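Local coordinates for separin (Saccharomyces cerevisiae, PDB 5U1T), which cleaves the cohesin subunit MCD1/SCC1 at the onset of anaphase as a caspase-like cysteine protease, and is held inactive by securin for most of the cell cycle, at residues 190-195 with 240-245. Residues are numbered along the deposited sequence; the frame is centred on the assembly and turned at random.
Sequences KVLFGL and NSFYLS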
loop_
_atom_site.group_PDB
_atom_site.type_symbol
_atom_site.label_atom_id
_atom_site.label_comp_id
_atom_site.label_asym_id
_atom_site.label_seq_id
_atom_site.Cartn_x
_atom_site.Cartn_y
_atom_site.Cartn_z
ATOM N N LYS A 190 8.847 -41.665 71.691
ATOM C CA LYS A 190 8.975 -40.492 72.553
ATOM C C LYS A 190 10.363 -39.845 72.388
ATOM O O LYS A 190 10.500 -38.616 72.363
ATOM C CB LYS A 190 8.713 -40.879 74.018
ATOM C CG LYS A 190 7.604 -41.922 74.184
ATOM C CD LYS A 190 6.881 -41.810 75.523
ATOM C CE LYS A 190 6.128 -40.498 75.638
ATOM N NZ LYS A 190 5.242 -40.442 76.827
ATOM N N VAL A 191 11.386 -40.687 72.248
ATOM C CA VAL A 191 12.740 -40.223 71.960
ATOM C C VAL A 191 12.791 -39.321 70.723
ATOM O O VAL A 191 13.371 -38.235 70.768
ATOM C CB VAL A 191 13.710 -41.415 71.766
ATOM C CG1 VAL A 191 13.037 -42.528 70.994
ATOM C CG2 VAL A 191 14.972 -40.970 71.047
ATOM N N LEU A 192 12.178 -39.771 69.629
ATOM C CA LEU A 192 12.177 -39.025 68.367
ATOM C C LEU A 192 11.599 -37.628 68.525
ATOM O O LEU A 192 12.181 -36.645 68.058
ATOM C CB LEU A 192 11.396 -39.789 67.306
ATOM C CG LEU A 192 12.115 -41.042 66.814
ATOM C CD1 LEU A 192 11.332 -41.710 65.692
ATOM C CD2 LEU A 192 13.515 -40.680 66.364
ATOM N N PHE A 193 10.456 -37.548 69.195
ATOM C CA PHE A 193 9.862 -36.264 69.520
ATOM C C PHE A 193 10.767 -35.447 70.437
ATOM O O PHE A 193 11.045 -34.277 70.141
ATOM C CB PHE A 193 8.491 -36.461 70.153
ATOM C CG PHE A 193 7.445 -36.903 69.174
ATOM C CD1 PHE A 193 7.252 -38.250 68.905
ATOM C CD2 PHE A 193 6.667 -35.974 68.501
ATOM C CE1 PHE A 193 6.289 -38.661 67.983
ATOM C CE2 PHE A 193 5.703 -36.383 67.584
ATOM C CZ PHE A 193 5.517 -37.727 67.330
ATOM N N GLY A 194 11.226 -36.063 71.533
ATOM C CA GLY A 194 12.210 -35.449 72.412
ATOM C C GLY A 194 13.372 -34.807 71.664
ATOM O O GLY A 194 13.639 -33.619 71.818
ATOM N N LEU A 195 14.050 -35.595 70.837
ATOM C CA LEU A 195 15.160 -35.107 70.028
ATOM C C LEU A 195 14.783 -33.870 69.212
ATOM O O LEU A 195 15.530 -32.882 69.177
ATOM C CB LEU A 195 15.658 -36.213 69.090
ATOM C CG LEU A 195 16.449 -37.378 69.693
ATOM C CD1 LEU A 195 16.420 -38.588 68.778
ATOM C CD2 LEU A 195 17.883 -36.957 69.941
ATOM N N ASN A 240 17.731 -42.008 62.724
ATOM C CA ASN A 240 18.920 -41.385 62.154
ATOM C C ASN A 240 18.664 -39.943 61.752
ATOM O O ASN A 240 19.419 -39.050 62.133
ATOM C CB ASN A 240 19.425 -42.167 60.950
ATOM C CG ASN A 240 20.787 -41.692 60.488
ATOM O OD1 ASN A 240 21.802 -41.968 61.130
ATOM N ND2 ASN A 240 20.818 -40.975 59.364
ATOM N N SER A 241 17.593 -39.726 60.992
ATOM C CA SER A 241 17.228 -38.385 60.545
ATOM C C SER A 241 17.090 -37.427 61.731
ATOM O O SER A 241 17.710 -36.358 61.750
ATOM C CB SER A 241 15.928 -38.432 59.731
ATOM O OG SER A 241 15.670 -37.201 59.064
ATOM N N PHE A 242 16.310 -37.834 62.731
ATOM C CA PHE A 242 16.034 -36.994 63.891
ATOM C C PHE A 242 17.281 -36.587 64.670
ATOM O O PHE A 242 17.468 -35.405 64.980
ATOM C CB PHE A 242 15.075 -37.705 64.828
ATOM C CG PHE A 242 13.653 -37.600 64.412
ATOM C CD1 PHE A 242 13.104 -38.520 63.539
ATOM C CD2 PHE A 242 12.857 -36.576 64.890
ATOM C CE1 PHE A 242 11.782 -38.424 63.155
ATOM C CE2 PHE A 242 11.539 -36.476 64.506
ATOM C CZ PHE A 242 11.003 -37.401 63.639
ATOM N N TYR A 243 18.116 -37.575 64.991
ATOM C CA TYR A 243 19.333 -37.358 65.768
ATOM C C TYR A 243 20.275 -36.424 65.019
ATOM O O TYR A 243 20.856 -35.517 65.615
ATOM C CB TYR A 243 20.023 -38.701 66.082
ATOM C CG TYR A 243 21.394 -38.605 66.752
ATOM C CD1 TYR A 243 22.564 -38.491 65.996
ATOM C CD2 TYR A 243 21.523 -38.657 68.137
ATOM C CE1 TYR A 243 23.816 -38.414 66.602
ATOM C CE2 TYR A 243 22.774 -38.579 68.749
ATOM C CZ TYR A 243 23.917 -38.457 67.980
ATOM O OH TYR A 243 25.162 -38.383 68.584
ATOM N N LEU A 244 20.418 -36.643 63.714
ATOM C CA LEU A 244 21.268 -35.789 62.896
ATOM C C LEU A 244 20.870 -34.326 63.032
ATOM O O LEU A 244 21.720 -33.463 63.217
ATOM C CB LEU A 244 21.211 -36.208 61.426
ATOM C CG LEU A 244 21.920 -37.506 61.034
ATOM C CD1 LEU A 244 21.890 -37.692 59.517
ATOM C CD2 LEU A 244 23.351 -37.542 61.575
ATOM N N SER A 245 19.573 -34.049 62.947
ATOM C CA SER A 245 19.083 -32.686 63.099
ATOM C C SER A 245 19.280 -32.189 64.528
ATOM O O SER A 245 19.536 -31.010 64.753
ATOM C CB SER A 245 17.612 -32.604 62.711
ATOM O OG SER A 245 17.438 -33.021 61.375
#
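Leu192 and Phe242 join two roughly parallel helices, 190-203 and 236-250, in the helical domain of separin, away from the probable catalytic site. The axes of the segments 190-195 and 240-245 approach to 9.2 Å, at 27° between their directions; no hydrogen bond crosses between them, and the contact is apolar side-chain packing. Phe242 points toward the neighbouring helix, its CG beside the backbone N and anti to the carbonyl carbon (chi1 -81°). This torsion brings one ring face under Leu192, whose CB lies 4.1 Å from the ring centroid, almost on the normal, a CH-pi contact that suits a flat aromatic facing an aliphatic stem. Leucine fits here because its CD2 also lies over the CG-CD1 side of the ring, 3.6 Å from Phe242 CD1. Leu154 of helix 146-158 touches both side chains, making a buried three-helix junction. An alanine in place of Phe242 would probably leave Leu192 without its aromatic platform and open a gap facing Leu154. One turn further on, Leu195 is apolar and branched, so one methyl, CD1, meets Phe242 CB at 4.3 Å. Tyr243 has CG trans to the backbone N (chi1 173°), which turns its ring toward Leu195, whose other methyl, CD2, meets Tyr243 CD2 obliquely at 4.4 Å.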